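Local coordinates for protein putative phytoene/squalene synthase YisP (Bacillus subtilis subsp. subtilis, PDB 3WE9) that hydrolyses farnesyl diphosphate to farnesol and diphosphate, a reaction that supports biofilm formation, at residues A32-Q40 against Y229-L240; L121-G130 against V153-F164. All blocks are in the same frame, centred on the assembly; numbering follows the deposited sequence.

In the fold
Contact 1 (32-40 against 229-240) ties the N-terminal part of the all-helical bundle to helix 228-250, while contact 2 (121-130 against 153-164) joins helices 118-140 and 145-165. Contact 1 lies farther out, its centre about 14 Å from the centre of the chain, yet most of its touching residues are buried; contact 2 lies about 7 Å from that centre and is partly buried. Contact 2 is nested within the chain loop that contact 1 closes, and the two meet where L238 CD2 touches L155 CD1. Contact 1 has a watered side where a turn meets a helix start, whereas contact 2 is helix-on-helix packing, drawn close by glycines and with one amide-hydroxyl bond among its carbons.

Contact 1. Residues A32-Q40 against Y229-L240; sequences ALSYLPLKQ and YSQKTVKAALHL
T233 carries its OG1 anti to its own carbonyl carbon (chi1 -74°), which aims the hydroxyl at the carbonyl of A32 and leaves CG2 facing the same carbonyl group. In this all-helical fold of the squalene/phytoene synthase family, A32 and L33 of helix 27-33 and the type I turn L33-L36 lie against the first turns of helix 228-250. T233 OG1 donates to A32 O at 2.7 Å, with the donor tilted 23° from the carbonyl plane, so the A32 carbonyl gains a hydroxyl donor. T233 CA also approaches A32 O, a CA-H...O contact of 3.3 Å. Beside this bond the methyl of A32 is a knob in the hole formed by T233, A236, A237 and L240, its CB 3.8 Å from A236 CB. L36 crosses the threonine side chain at about a right angle, and its CD2 reaches S230 CB. A valine in place of T233 would keep the bulk but would probably leave A32 O without its hydroxyl donor in this buried corner. On the K232 side, Y35 rests its CB on K232 CB at 3.9 Å, and its ring extends CE2 to the methyl of A236. L271, from helix 264-271, also touches Y35 and A236. At the other end, P37, the N-cap residue of helix 38-54, sets its ring carbon CG against Y229 CB at 3.9 Å. Two waters finish this side: one donates to both Y35 O and Y229 O, and the other accepts from Q40 NE2 at 3.1 Å while lying 2.7 Å from Y229 OH.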
loop_
_atom_site.group_PDB
_atom_site.type_symbol
_atom_site.label_atom_id
_atom_site.label_comp_id
_atom_site.label_asym_id
_atom_site.label_seq_id
_atom_site.Cartn_x
_atom_site.Cartn_y
_atom_site.Cartn_z
ATOM N N ALA A 32 -2.907 -9.155 6.519
ATOM C CA ALA A 32 -2.789 -8.203 7.620
ATOM C C ALA A 32 -4.172 -7.769 8.104
ATOM O O ALA A 32 -4.408 -7.634 9.306
ATOM C CB ALA A 32 -1.988 -6.983 7.173
ATOM N N LEU A 33 -5.080 -7.555 7.158
ATOM C CA LEU A 33 -6.441 -7.130 7.470
ATOM C C LEU A 33 -7.278 -8.213 8.143
ATOM O O LEU A 33 -8.254 -7.909 8.833
ATOM C CB LEU A 33 -7.149 -6.684 6.189
ATOM C CG LEU A 33 -6.638 -5.421 5.489
ATOM C CD1 LEU A 33 -7.379 -5.242 4.167
ATOM C CD2 LEU A 33 -6.832 -4.213 6.385
ATOM N N SER A 34 -6.892 -9.472 7.947
ATOM C CA SER A 34 -7.639 -10.588 8.518
ATOM C C SER A 34 -7.738 -10.526 10.039
ATOM O O SER A 34 -8.637 -11.122 10.630
ATOM C CB SER A 34 -7.009 -11.924 8.095
ATOM O OG SER A 34 -5.760 -12.132 8.735
ATOM N N TYR A 35 -6.822 -9.795 10.669
ATOM C CA TYR A 35 -6.808 -9.673 12.124
ATOM C C TYR A 35 -7.851 -8.709 12.681
ATOM O O TYR A 35 -8.081 -8.668 13.890
ATOM C CB TYR A 35 -5.415 -9.261 12.597
ATOM C CG TYR A 35 -4.361 -10.285 12.252
ATOM C CD1 TYR A 35 -4.363 -11.541 12.854
ATOM C CD2 TYR A 35 -3.379 -10.009 11.302
ATOM C CE1 TYR A 35 -3.409 -12.500 12.519
ATOM C CE2 TYR A 35 -2.422 -10.959 10.956
ATOM C CZ TYR A 35 -2.443 -12.202 11.570
ATOM O OH TYR A 35 -1.495 -13.143 11.241
ATOM N N LEU A 36 -8.480 -7.933 11.807
ATOM C CA LEU A 36 -9.510 -6.995 12.242
ATOM C C LEU A 36 -10.834 -7.719 12.488
ATOM O O LEU A 36 -11.087 -8.780 11.912
ATOM C CB LEU A 36 -9.744 -5.928 11.167
ATOM C CG LEU A 36 -8.659 -4.883 10.879
ATOM C CD1 LEU A 36 -8.999 -4.150 9.588
ATOM C CD2 LEU A 36 -8.554 -3.911 12.042
ATOM N N PRO A 37 -11.688 -7.162 13.365
ATOM C CA PRO A 37 -12.983 -7.792 13.628
ATOM C C PRO A 37 -13.714 -7.773 12.288
ATOM O O PRO A 37 -13.426 -6.925 11.439
ATOM C CB PRO A 37 -13.621 -6.856 14.653
ATOM C CG PRO A 37 -12.430 -6.369 15.428
ATOM C CD PRO A 37 -11.427 -6.076 14.326
ATOM N N LEU A 38 -14.650 -8.697 12.099
ATOM C CA LEU A 38 -15.386 -8.808 10.843
ATOM C C LEU A 38 -15.894 -7.501 10.232
ATOM O O LEU A 38 -15.627 -7.211 9.061
ATOM C CB LEU A 38 -16.560 -9.783 11.014
ATOM C CG LEU A 38 -17.343 -10.094 9.734
ATOM C CD1 LEU A 38 -16.386 -10.616 8.665
ATOM C CD2 LEU A 38 -18.434 -11.118 10.031
ATOM N N LYS A 39 -16.624 -6.713 11.012
ATOM C CA LYS A 39 -17.165 -5.458 10.498
ATOM C C LYS A 39 -16.072 -4.561 9.913
ATOM O O LYS A 39 -16.200 -4.063 8.793
ATOM C CB LYS A 39 -17.924 -4.706 11.595
ATOM C CG LYS A 39 -18.661 -3.480 11.077
ATOM C CD LYS A 39 -19.321 -2.694 12.200
ATOM C CE LYS A 39 -20.464 -3.460 12.828
ATOM N NZ LYS A 39 -21.025 -2.714 13.995
ATOM N N GLN A 40 -14.999 -4.353 10.671
ATOM C CA GLN A 40 -13.894 -3.527 10.194
ATOM C C GLN A 40 -13.176 -4.189 9.004
ATOM O O GLN A 40 -12.826 -3.528 8.030
ATOM C CB GLN A 40 -12.896 -3.274 11.332
ATOM C CG GLN A 40 -13.343 -2.226 12.353
ATOM C CD GLN A 40 -14.247 -2.774 13.448
ATOM O OE1 GLN A 40 -14.723 -3.907 13.380
ATOM N NE2 GLN A 40 -14.488 -1.959 14.467
ATOM N N TYR A 229 -7.807 -3.948 18.843
ATOM C CA TYR A 229 -8.441 -4.640 17.728
ATOM C C TYR A 229 -7.785 -4.407 16.365
ATOM O O TYR A 229 -8.014 -5.182 15.445
ATOM C CB TYR A 229 -9.949 -4.322 17.659
ATOM C CG TYR A 229 -10.337 -2.899 17.281
ATOM C CD1 TYR A 229 -10.296 -2.462 15.952
ATOM C CD2 TYR A 229 -10.790 -2.008 18.251
ATOM C CE1 TYR A 229 -10.705 -1.169 15.603
ATOM C CE2 TYR A 229 -11.198 -0.717 17.918
ATOM C CZ TYR A 229 -11.155 -0.300 16.599
ATOM O OH TYR A 229 -11.557 0.982 16.287
ATOM N N SER A 230 -6.969 -3.362 16.229
ATOM C CA SER A 230 -6.310 -3.105 14.943
ATOM C C SER A 230 -4.774 -3.119 14.984
ATOM O O SER A 230 -4.119 -2.954 13.950
ATOM C CB SER A 230 -6.807 -1.776 14.338
ATOM O OG SER A 230 -6.443 -0.654 15.126
ATOM N N GLN A 231 -4.199 -3.334 16.166
ATOM C CA GLN A 231 -2.741 -3.363 16.313
ATOM C C GLN A 231 -2.070 -4.500 15.554
ATOM O O GLN A 231 -1.032 -4.302 14.919
ATOM C CB GLN A 231 -2.337 -3.465 17.786
ATOM C CG GLN A 231 -2.500 -2.179 18.558
ATOM C CD GLN A 231 -1.800 -2.218 19.903
ATOM O OE1 GLN A 231 -1.864 -1.262 20.672
ATOM N NE2 GLN A 231 -1.121 -3.321 20.187
ATOM N N LYS A 232 -2.644 -5.695 15.634
ATOM C CA LYS A 232 -2.070 -6.832 14.935
ATOM C C LYS A 232 -2.084 -6.597 13.433
ATOM O O LYS A 232 -1.199 -7.065 12.716
ATOM C CB LYS A 232 -2.828 -8.115 15.281
ATOM C CG LYS A 232 -2.662 -8.526 16.736
ATOM C CD LYS A 232 -3.362 -9.835 17.053
ATOM C CE LYS A 232 -2.641 -11.022 16.437
ATOM N NZ LYS A 232 -3.185 -12.297 16.989
ATOM N N THR A 233 -3.094 -5.874 12.960
ATOM C CA THR A 233 -3.206 -5.570 11.536
ATOM C C THR A 233 -2.119 -4.583 11.113
ATOM O O THR A 233 -1.491 -4.759 10.075
ATOM C CB THR A 233 -4.602 -4.997 11.197
ATOM O OG1 THR A 233 -5.568 -6.056 11.229
ATOM C CG2 THR A 233 -4.614 -4.350 9.807
ATOM N N VAL A 234 -1.891 -3.552 11.919
ATOM C CA VAL A 234 -0.859 -2.567 11.606
ATOM C C VAL A 234 0.525 -3.199 11.736
ATOM O O VAL A 234 1.385 -3.010 10.879
ATOM C CB VAL A 234 -0.943 -1.335 12.541
ATOM C CG1 VAL A 234 0.219 -0.389 12.263
ATOM C CG2 VAL A 234 -2.268 -0.606 12.329
ATOM N N LYS A 235 0.724 -3.961 12.807
ATOM C CA LYS A 235 1.991 -4.642 13.053
ATOM C C LYS A 235 2.300 -5.601 11.900
ATOM O O LYS A 235 3.432 -5.667 11.418
ATOM C CB LYS A 235 1.915 -5.417 14.374
ATOM C CG LYS A 235 3.217 -6.081 14.805
ATOM C CD LYS A 235 3.048 -6.788 16.149
ATOM C CE LYS A 235 4.355 -7.407 16.629
ATOM N NZ LYS A 235 4.195 -8.097 17.946
ATOM N N ALA A 236 1.288 -6.340 11.457
ATOM C CA ALA A 236 1.466 -7.278 10.354
ATOM C C ALA A 236 1.896 -6.529 9.090
ATOM O O ALA A 236 2.848 -6.923 8.413
ATOM C CB ALA A 236 0.169 -8.034 10.097
ATOM N N ALA A 237 1.193 -5.445 8.782
ATOM C CA ALA A 237 1.505 -4.645 7.597
ATOM C C ALA A 237 2.952 -4.154 7.649
ATOM O O ALA A 237 3.670 -4.200 6.652
ATOM C CB ALA A 237 0.548 -3.455 7.501
ATOM N N LEU A 238 3.365 -3.675 8.819
ATOM C CA LEU A 238 4.722 -3.189 9.012
ATOM C C LEU A 238 5.748 -4.297 8.774
ATOM O O LEU A 238 6.685 -4.130 7.993
ATOM C CB LEU A 238 4.881 -2.636 10.432
ATOM C CG LEU A 238 4.196 -1.291 10.692
ATOM C CD1 LEU A 238 4.276 -0.945 12.178
ATOM C CD2 LEU A 238 4.868 -0.215 9.853
ATOM N N HIS A 239 5.564 -5.426 9.450
ATOM C CA HIS A 239 6.482 -6.561 9.317
ATOM C C HIS A 239 6.564 -7.105 7.896
ATOM O O HIS A 239 7.650 -7.415 7.404
ATOM C CB HIS A 239 6.056 -7.696 10.255
ATOM C CG HIS A 239 6.507 -7.515 11.670
ATOM N ND1 HIS A 239 6.280 -6.357 12.383
ATOM C CD2 HIS A 239 7.176 -8.346 12.505
ATOM C CE1 HIS A 239 6.793 -6.482 13.595
ATOM N NE2 HIS A 239 7.341 -7.679 13.695
ATOM N N LEU A 240 5.414 -7.226 7.243
ATOM C CA LEU A 240 5.351 -7.759 5.889
ATOM C C LEU A 240 6.087 -6.910 4.860
ATOM O O LEU A 240 6.808 -7.439 4.017
ATOM C CB LEU A 240 3.891 -7.930 5.453
ATOM C CG LEU A 240 3.107 -9.028 6.183
ATOM C CD1 LEU A 240 1.630 -8.959 5.804
ATOM C CD2 LEU A 240 3.694 -10.390 5.827
HETATM O O HOH W 1 -9.205 -7.694 16.295
HETATM O O HOH W 2 -13.334 0.952 14.274
#

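Contact 2. Residues L121-G130 against V153-F164; sequences LLMYAYRTGG and VSLGLAIQLVRF
Helices 121-130 and 153-164 cross at 114° with axes 7.0 Å apart at closest approach, near enough for the backbones of G129 and G156 to meet directly. G129 and G130 lie in a wider pi-type turn, 126-130. Each of the two meeting glycines sends its CA against the other's carbonyl oxygen, G129 CA to G156 O at 3.2 Å and G156 CA to G129 O at 3.1 Å; a CB on either would run into the opposing carbonyl. Beside this crossing L157 is a knob among L122, A125, Y126 and G130, while V153 CG1 lies at the edge of the Y126 ring, in its plane. Q160, with CG anti to the backbone N and a bend at chi2, brings its amide across to T128. There NE2 donates to T128 OG1 at 3.0 Å, nearly straight at 166° and with the hydroxyl in the amide plane; OG1 in turn donates to Y124 O within its own helix. Farther on, Y124 and F164 meet rim to rim, their planes 14° apart, and L121 CD1 packs on F164 CD2 at 3.6 Å. L161 adds CD2 against A125 CB at 3.8 Å. Such close, glycine-mediated helix crossing, with reciprocal CA-H...O contacts, here joins two helices of the all-alpha squalene/phytoene synthase fold.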
loop_
_atom_site.group_PDB
_atom_site.type_symbol
_atom_site.label_atom_id
_atom_site.label_comp_id
_atom_site.label_asym_id
_atom_site.label_seq_id
_atom_site.Cartn_x
_atom_site.Cartn_y
_atom_site.Cartn_z
ATOM N N LEU A 121 8.144 11.629 -6.596
ATOM C CA LEU A 121 7.777 10.246 -6.298
ATOM C C LEU A 121 7.033 10.193 -4.959
ATOM O O LEU A 121 6.025 9.499 -4.829
ATOM C CB LEU A 121 9.028 9.363 -6.217
ATOM C CG LEU A 121 8.790 7.897 -5.824
ATOM C CD1 LEU A 121 7.930 7.198 -6.868
ATOM C CD2 LEU A 121 10.128 7.186 -5.681
ATOM N N LEU A 122 7.541 10.930 -3.973
ATOM C CA LEU A 122 6.937 10.969 -2.640
ATOM C C LEU A 122 5.535 11.555 -2.673
ATOM O O LEU A 122 4.632 11.071 -1.990
ATOM C CB LEU A 122 7.804 11.796 -1.682
ATOM C CG LEU A 122 9.203 11.253 -1.384
ATOM C CD1 LEU A 122 9.940 12.196 -0.434
ATOM C CD2 LEU A 122 9.076 9.865 -0.775
ATOM N N MET A 123 5.359 12.606 -3.465
ATOM C CA MET A 123 4.063 13.257 -3.591
ATOM C C MET A 123 3.084 12.269 -4.204
ATOM O O MET A 123 1.907 12.223 -3.836
ATOM C CB MET A 123 4.191 14.506 -4.471
ATOM C CG MET A 123 2.870 15.195 -4.799
ATOM S SD MET A 123 1.865 15.613 -3.359
ATOM C CE MET A 123 2.975 16.609 -2.437
ATOM N N TYR A 124 3.576 11.464 -5.135
ATOM C CA TYR A 124 2.723 10.477 -5.771
ATOM C C TYR A 124 2.313 9.365 -4.804
ATOM O O TYR A 124 1.162 8.928 -4.803
ATOM C CB TYR A 124 3.417 9.855 -6.970
ATOM C CG TYR A 124 2.508 8.909 -7.695
ATOM C CD1 TYR A 124 1.306 9.362 -8.239
ATOM C CD2 TYR A 124 2.817 7.558 -7.807
ATOM C CE1 TYR A 124 0.433 8.496 -8.876
ATOM C CE2 TYR A 124 1.947 6.680 -8.445
ATOM C CZ TYR A 124 0.761 7.157 -8.977
ATOM O OH TYR A 124 -0.097 6.302 -9.626
ATOM N N ALA A 125 3.261 8.893 -4.001
ATOM C CA ALA A 125 2.970 7.840 -3.031
ATOM C C ALA A 125 1.999 8.405 -1.997
ATOM O O ALA A 125 1.151 7.696 -1.462
ATOM C CB ALA A 125 4.257 7.388 -2.352
ATOM N N TYR A 126 2.139 9.697 -1.727
ATOM C CA TYR A 126 1.287 10.385 -0.765
ATOM C C TYR A 126 -0.161 10.447 -1.240
ATOM O O TYR A 126 -1.083 10.137 -0.483
ATOM C CB TYR A 126 1.821 11.802 -0.522
ATOM C CG TYR A 126 0.901 12.691 0.292
ATOM C CD1 TYR A 126 0.496 12.323 1.575
ATOM C CD2 TYR A 126 0.433 13.898 -0.225
ATOM C CE1 TYR A 126 -0.356 13.135 2.326
ATOM C CE2 TYR A 126 -0.419 14.721 0.516
ATOM C CZ TYR A 126 -0.808 14.333 1.789
ATOM O OH TYR A 126 -1.637 15.142 2.529
ATOM N N ARG A 127 -0.351 10.817 -2.503
ATOM C CA ARG A 127 -1.689 10.950 -3.075
ATOM C C ARG A 127 -2.405 9.628 -3.307
ATOM O O ARG A 127 -3.622 9.606 -3.485
ATOM C CB ARG A 127 -1.625 11.718 -4.400
ATOM C CG ARG A 127 -0.941 13.070 -4.318
ATOM C CD ARG A 127 -0.965 13.763 -5.683
ATOM N NE ARG A 127 -0.391 12.923 -6.735
ATOM C CZ ARG A 127 0.777 13.153 -7.334
ATOM N NH1 ARG A 127 1.508 14.202 -6.991
ATOM N NH2 ARG A 127 1.213 12.337 -8.280
ATOM N N THR A 128 -1.657 8.527 -3.326
ATOM C CA THR A 128 -2.264 7.221 -3.543
ATOM C C THR A 128 -2.225 6.382 -2.260
ATOM O O THR A 128 -3.253 6.212 -1.595
ATOM C CB THR A 128 -1.576 6.472 -4.719
ATOM O OG1 THR A 128 -0.152 6.454 -4.528
ATOM C CG2 THR A 128 -1.893 7.170 -6.047
ATOM N N GLY A 129 -1.048 5.870 -1.906
ATOM C CA GLY A 129 -0.928 5.083 -0.687
ATOM C C GLY A 129 -1.285 5.878 0.559
ATOM O O GLY A 129 -1.995 5.383 1.435
ATOM N N GLY A 130 -0.792 7.111 0.646
ATOM C CA GLY A 130 -1.091 7.942 1.803
ATOM C C GLY A 130 -2.582 8.197 1.925
ATOM O O GLY A 130 -3.148 8.189 3.027
ATOM N N VAL A 153 -1.264 7.648 7.367
ATOM C CA VAL A 153 -0.823 8.179 6.086
ATOM C C VAL A 153 0.592 7.690 5.779
ATOM O O VAL A 153 0.885 7.272 4.656
ATOM C CB VAL A 153 -0.854 9.729 6.083
ATOM C CG1 VAL A 153 -0.228 10.265 4.799
ATOM C CG2 VAL A 153 -2.301 10.218 6.207
ATOM N N SER A 154 1.463 7.727 6.782
ATOM C CA SER A 154 2.833 7.275 6.594
ATOM C C SER A 154 2.883 5.792 6.212
ATOM O O SER A 154 3.684 5.390 5.377
ATOM C CB SER A 154 3.653 7.524 7.862
ATOM O OG SER A 154 3.969 8.902 7.987
ATOM N N LEU A 155 2.025 4.982 6.824
ATOM C CA LEU A 155 1.987 3.556 6.516
ATOM C C LEU A 155 1.575 3.335 5.059
ATOM O O LEU A 155 2.234 2.607 4.325
ATOM C CB LEU A 155 1.003 2.834 7.439
ATOM C CG LEU A 155 0.851 1.333 7.153
ATOM C CD1 LEU A 155 2.194 0.637 7.326
ATOM C CD2 LEU A 155 -0.203 0.734 8.080
ATOM N N GLY A 156 0.483 3.968 4.646
ATOM C CA GLY A 156 0.018 3.814 3.278
ATOM C C GLY A 156 1.036 4.310 2.268
ATOM O O GLY A 156 1.250 3.690 1.223
ATOM N N LEU A 157 1.650 5.445 2.582
ATOM C CA LEU A 157 2.672 6.056 1.739
ATOM C C LEU A 157 3.842 5.074 1.590
ATOM O O LEU A 157 4.282 4.777 0.482
ATOM C CB LEU A 157 3.145 7.359 2.406
ATOM C CG LEU A 157 4.238 8.332 1.925
ATOM C CD1 LEU A 157 5.232 7.667 0.997
ATOM C CD2 LEU A 157 3.587 9.516 1.266
ATOM N N ALA A 158 4.329 4.567 2.719
ATOM C CA ALA A 158 5.446 3.623 2.720
ATOM C C ALA A 158 5.123 2.351 1.925
ATOM O O ALA A 158 5.956 1.844 1.169
ATOM C CB ALA A 158 5.808 3.256 4.157
ATOM N N ILE A 159 3.911 1.835 2.100
ATOM C CA ILE A 159 3.502 0.625 1.390
ATOM C C ILE A 159 3.523 0.845 -0.125
ATOM O O ILE A 159 3.913 -0.041 -0.895
ATOM C CB ILE A 159 2.099 0.180 1.857
ATOM C CG1 ILE A 159 2.191 -0.370 3.289
ATOM C CG2 ILE A 159 1.521 -0.850 0.899
ATOM C CD1 ILE A 159 0.832 -0.638 3.952
ATOM N N GLN A 160 3.110 2.031 -0.558
ATOM C CA GLN A 160 3.124 2.333 -1.984
ATOM C C GLN A 160 4.580 2.386 -2.468
ATOM O O GLN A 160 4.912 1.892 -3.550
ATOM C CB GLN A 160 2.418 3.666 -2.249
ATOM C CG GLN A 160 2.206 3.962 -3.721
ATOM C CD GLN A 160 1.268 2.968 -4.390
ATOM O OE1 GLN A 160 1.498 1.761 -4.361
ATOM N NE2 GLN A 160 0.205 3.477 -5.001
ATOM N N LEU A 161 5.455 2.976 -1.663
ATOM C CA LEU A 161 6.866 3.045 -2.031
ATOM C C LEU A 161 7.441 1.640 -2.125
ATOM O O LEU A 161 8.234 1.342 -3.020
ATOM C CB LEU A 161 7.666 3.853 -1.007
ATOM C CG LEU A 161 7.455 5.373 -1.011
ATOM C CD1 LEU A 161 8.312 6.010 0.086
ATOM C CD2 LEU A 161 7.817 5.944 -2.376
ATOM N N VAL A 162 7.044 0.767 -1.208
ATOM C CA VAL A 162 7.553 -0.602 -1.249
ATOM C C VAL A 162 7.078 -1.307 -2.517
ATOM O O VAL A 162 7.847 -1.999 -3.186
ATOM C CB VAL A 162 7.115 -1.398 -0.009
ATOM C CG1 VAL A 162 7.517 -2.870 -0.159
ATOM C CG2 VAL A 162 7.785 -0.811 1.225
ATOM N N ARG A 163 5.806 -1.130 -2.850
ATOM C CA ARG A 163 5.273 -1.741 -4.056
ATOM C C ARG A 163 6.043 -1.234 -5.271
ATOM O O ARG A 163 6.402 -2.010 -6.157
ATOM C CB ARG A 163 3.785 -1.414 -4.200
ATOM C CG ARG A 163 2.901 -2.178 -3.230
ATOM C CD ARG A 163 1.476 -1.667 -3.272
ATOM N NE ARG A 163 0.566 -2.540 -2.540
ATOM C CZ ARG A 163 0.122 -3.710 -2.993
ATOM N NH1 ARG A 163 0.502 -4.148 -4.185
ATOM N NH2 ARG A 163 -0.704 -4.439 -2.255
ATOM N N PHE A 164 6.302 0.071 -5.304
ATOM C CA PHE A 164 7.037 0.666 -6.413
ATOM C C PHE A 164 8.419 0.037 -6.554
ATOM O O PHE A 164 8.854 -0.268 -7.659
ATOM C CB PHE A 164 7.204 2.180 -6.215
ATOM C CG PHE A 164 5.925 2.966 -6.351
ATOM C CD1 PHE A 164 4.736 2.345 -6.742
ATOM C CD2 PHE A 164 5.916 4.340 -6.107
ATOM C CE1 PHE A 164 3.560 3.079 -6.891
ATOM C CE2 PHE A 164 4.743 5.088 -6.253
ATOM C CZ PHE A 164 3.562 4.457 -6.646
#